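PDB 4HS5: iron-sulfur cluster assembly protein CyaY from Psychromonas ingrahamii, which probably takes part in iron-sulfur cluster assembly, perhaps as a regulator, and is expected to bind ferrous and ferric iron. Local coordinates for residues Q57-T62 / G66-Y71. Sequence-based numbering, arbitrary orientation.
Sequences QVWLAT and GHHYDY
Strands 57-61 and 66-71 run antiparallel, their axes at 161°, with two backbone hydrogen bonds in each of the pairs V58-Y69 and L60-H67. Between these two pairs along the hairpin comes the non-hydrogen-bonded pair W59 and H68, whose rings stack face to face. The five-membered ring of W59 and the H68 imidazole lie in nearly parallel planes, 8° apart, with centroids separated by 3.4 Å. H68 NE2 sits over the indole, 3.2 Å from W59 CD2. Both CG atoms lie anti to their carbonyl carbons (chi1 -67° in W59), which brings the rings together. W59 NE1 also donates to Q57 OE1 at 3.0 Å. Q57 NE2 in turn reaches D70 OD1 at 3.1 Å, from above the carboxylate plane, and bonds D79 as well. The two strands form a beta hairpin in the antiparallel sheet of the frataxin fold. Replacing W59 by an alanine is likely to leave the H68 ring without its stacking partner and Q57 OE1 without the indole N-H. On the other sheet face, towards helix 85-97, L60 CB packs 3.9 Å from Y69 CE2. H67 NE2 and T62 OG1 share a water; H67 ND1 bonds D78, and T62 OG1 also bonds N65 N.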
ATOM      1  N   GLN A  57       9.948   5.366  -5.228  1.00 11.52           N
ATOM      2  CA  GLN A  57       8.725   5.614  -4.486  1.00 11.00           C
ATOM      3  C   GLN A  57       7.705   4.514  -4.671  1.00 10.44           C
ATOM      4  O   GLN A  57       7.681   3.839  -5.695  1.00  8.66           O
ATOM      5  CB  GLN A  57       8.082   6.939  -4.898  1.00  8.55           C
ATOM      6  CG  GLN A  57       8.856   8.169  -4.463  1.00 13.10           C
ATOM      7  CD  GLN A  57       8.108   9.448  -4.755  1.00 14.40           C
ATOM      8  OE1 GLN A  57       7.378   9.545  -5.749  1.00 16.97           O
ATOM      9  NE2 GLN A  57       8.269  10.435  -3.884  1.00 17.42           N
ATOM     10  N   VAL A  58       6.861   4.339  -3.662  1.00  7.41           N
ATOM     11  CA  VAL A  58       5.660   3.526  -3.810  1.00  6.07           C
ATOM     12  C   VAL A  58       4.507   4.521  -3.886  1.00  6.34           C
ATOM     13  O   VAL A  58       4.518   5.555  -3.205  1.00  7.16           O
ATOM     14  CB  VAL A  58       5.486   2.557  -2.622  1.00  7.58           C
ATOM     15  CG1 VAL A  58       4.088   1.973  -2.581  1.00 11.92           C
ATOM     16  CG2 VAL A  58       6.544   1.426  -2.675  1.00  9.88           C
ATOM     17  N   TRP A  59       3.530   4.242  -4.751  1.00  7.39           N
ATOM     18  CA  TRP A  59       2.359   5.104  -4.904  1.00  7.77           C
ATOM     19  C   TRP A  59       1.089   4.380  -4.475  1.00  8.42           C
ATOM     20  O   TRP A  59       1.001   3.151  -4.553  1.00 10.24           O
ATOM     21  CB  TRP A  59       2.209   5.599  -6.344  1.00 10.15           C
ATOM     22  CG  TRP A  59       3.290   6.541  -6.802  1.00 12.61           C
ATOM     23  CD1 TRP A  59       4.439   6.868  -6.140  1.00 12.41           C
ATOM     24  CD2 TRP A  59       3.318   7.279  -8.032  1.00 20.69           C
ATOM     25  NE1 TRP A  59       5.180   7.762  -6.876  1.00 19.01           N
ATOM     26  CE2 TRP A  59       4.515   8.028  -8.044  1.00 25.61           C
ATOM     27  CE3 TRP A  59       2.449   7.379  -9.122  1.00 23.42           C
ATOM     28  CZ2 TRP A  59       4.863   8.866  -9.108  1.00 26.35           C
ATOM     29  CZ3 TRP A  59       2.800   8.208 -10.178  1.00 29.88           C
ATOM     30  CH2 TRP A  59       3.996   8.940 -10.161  1.00 26.85           C
ATOM     31  N   LEU A  60       0.122   5.151  -3.978  1.00  6.88           N
ATOM     32  CA  LEU A  60      -1.198   4.627  -3.632  1.00  6.18           C
ATOM     33  C   LEU A  60      -2.267   5.549  -4.183  1.00  7.12           C
ATOM     34  O   LEU A  60      -2.237   6.753  -3.936  1.00  8.90           O
ATOM     35  CB  LEU A  60      -1.361   4.549  -2.116  1.00  7.95           C
ATOM     36  CG  LEU A  60      -2.790   4.304  -1.616  1.00 11.97           C
ATOM     37  CD1 LEU A  60      -3.247   2.914  -1.979  1.00  8.15           C
ATOM     38  CD2 LEU A  60      -2.872   4.510  -0.109  1.00 11.78           C
ATOM     39  N   ALA A  61      -3.203   4.970  -4.928  1.00  5.72           N
ATOM     40  CA  ALA A  61      -4.376   5.675  -5.410  1.00  7.68           C
ATOM     41  C   ALA A  61      -5.571   5.246  -4.579  1.00  6.26           C
ATOM     42  O   ALA A  61      -5.918   4.068  -4.543  1.00  6.92           O
ATOM     43  CB  ALA A  61      -4.608   5.351  -6.857  1.00 10.00           C
ATOM     44  N   THR A  62      -6.175   6.213  -3.898  1.00  9.09           N
ATOM     45  CA  THR A  62      -7.460   6.020  -3.246  1.00  8.58           C
ATOM     46  C   THR A  62      -8.539   6.451  -4.232  1.00  9.48           C
ATOM     47  O   THR A  62      -8.234   6.785  -5.372  1.00 12.73           O
ATOM     48  CB  THR A  62      -7.589   6.833  -1.946  1.00  8.03           C
ATOM     49  OG1 THR A  62      -7.526   8.233  -2.239  1.00 12.68           O
ATOM     50  CG2 THR A  62      -6.479   6.464  -0.970  1.00 12.05           C
ATOM     51  N   GLY A  66      -4.065  10.567  -5.456  1.00 10.69           N
ATOM     52  CA  GLY A  66      -2.835   9.807  -5.546  1.00  9.04           C
ATOM     53  C   GLY A  66      -1.924  10.236  -4.415  1.00 14.21           C
ATOM     54  O   GLY A  66      -1.914  11.403  -4.007  1.00 15.60           O
ATOM     55  N   HIS A  67      -1.154   9.285  -3.905  1.00  8.98           N
ATOM     56  CA  HIS A  67      -0.233   9.536  -2.804  1.00  8.72           C
ATOM     57  C   HIS A  67       1.116   8.920  -3.132  1.00  7.84           C
ATOM     58  O   HIS A  67       1.175   7.803  -3.629  1.00  8.61           O
ATOM     59  CB  HIS A  67      -0.778   8.904  -1.521  1.00  8.49           C
ATOM     60  CG  HIS A  67      -2.067   9.499  -1.062  1.00 10.27           C
ATOM     61  ND1 HIS A  67      -2.119  10.619  -0.261  1.00 14.02           N
ATOM     62  CD2 HIS A  67      -3.351   9.153  -1.315  1.00 14.88           C
ATOM     63  CE1 HIS A  67      -3.383  10.927  -0.028  1.00 16.09           C
ATOM     64  NE2 HIS A  67      -4.149  10.058  -0.660  1.00 14.81           N
ATOM     65  N   HIS A  68       2.197   9.653  -2.864  1.00  7.29           N
ATOM     66  CA  HIS A  68       3.536   9.196  -3.220  1.00  7.30           C
ATOM     67  C   HIS A  68       4.388   9.090  -1.963  1.00  6.89           C
ATOM     68  O   HIS A  68       4.437  10.021  -1.165  1.00 10.00           O
ATOM     69  CB  HIS A  68       4.198  10.167  -4.203  1.00  9.63           C
ATOM     70  CG  HIS A  68       3.478  10.292  -5.507  1.00 17.34           C
ATOM     71  ND1 HIS A  68       3.869  11.170  -6.494  1.00 27.21           N
ATOM     72  CD2 HIS A  68       2.387   9.645  -5.989  1.00 18.11           C
ATOM     73  CE1 HIS A  68       3.051  11.061  -7.526  1.00 27.86           C
ATOM     74  NE2 HIS A  68       2.143  10.145  -7.244  1.00 25.15           N
ATOM     75  N   TYR A  69       5.060   7.958  -1.793  1.00  6.31           N
ATOM     76  CA  TYR A  69       5.769   7.701  -0.541  1.00  8.16           C
ATOM     77  C   TYR A  69       7.241   7.440  -0.759  1.00  8.19           C
ATOM     78  O   TYR A  69       7.616   6.726  -1.688  1.00  7.96           O
ATOM     79  CB  TYR A  69       5.159   6.487   0.167  1.00  5.76           C
ATOM     80  CG  TYR A  69       3.696   6.621   0.469  1.00  5.98           C
ATOM     81  CD1 TYR A  69       3.255   6.989   1.735  1.00  6.70           C
ATOM     82  CD2 TYR A  69       2.748   6.368  -0.518  1.00  6.70           C
ATOM     83  CE1 TYR A  69       1.909   7.119   2.002  1.00  6.76           C
ATOM     84  CE2 TYR A  69       1.408   6.480  -0.262  1.00  5.83           C
ATOM     85  CZ  TYR A  69       0.987   6.846   0.994  1.00  6.36           C
ATOM     86  OH  TYR A  69      -0.352   6.975   1.231  1.00  9.73           O
ATOM     87  N   ASP A  70       8.063   8.018   0.122  1.00 10.14           N
ATOM     88  CA  ASP A  70       9.498   7.721   0.200  1.00  9.93           C
ATOM     89  C   ASP A  70       9.790   6.835   1.402  1.00  8.68           C
ATOM     90  O   ASP A  70       9.074   6.881   2.394  1.00  9.70           O
ATOM     91  CB  ASP A  70      10.300   9.009   0.374  1.00 16.17           C
ATOM     92  CG  ASP A  70      10.081   9.991  -0.748  1.00 12.79           C
ATOM     93  OD1 ASP A  70      10.469   9.672  -1.889  1.00 18.24           O
ATOM     94  OD2 ASP A  70       9.534  11.079  -0.471  1.00 17.26           O
ATOM     95  N   TYR A  71      10.868   6.062   1.331  1.00  9.74           N
ATOM     96  CA  TYR A  71      11.262   5.237   2.464  1.00 10.09           C
ATOM     97  C   TYR A  71      12.098   6.065   3.439  1.00 11.78           C
ATOM     98  O   TYR A  71      13.213   6.491   3.109  1.00 13.09           O
ATOM     99  CB  TYR A  71      12.045   4.011   1.988  1.00 11.23           C
ATOM    100  CG  TYR A  71      12.343   3.008   3.075  1.00 10.92           C
ATOM    101  CD1 TYR A  71      13.577   2.999   3.708  1.00 11.14           C
ATOM    102  CD2 TYR A  71      11.396   2.071   3.464  1.00 10.34           C
ATOM    103  CE1 TYR A  71      13.854   2.076   4.704  1.00 13.94           C
ATOM    104  CE2 TYR A  71      11.658   1.148   4.464  1.00 13.43           C
ATOM    105  CZ  TYR A  71      12.897   1.158   5.076  1.00 13.85           C
ATOM    106  OH  TYR A  71      13.171   0.243   6.075  1.00 16.33           O
TER
HETATM  107  O   HOH W   1      -6.949   9.952  -0.242  1.00 22.40           O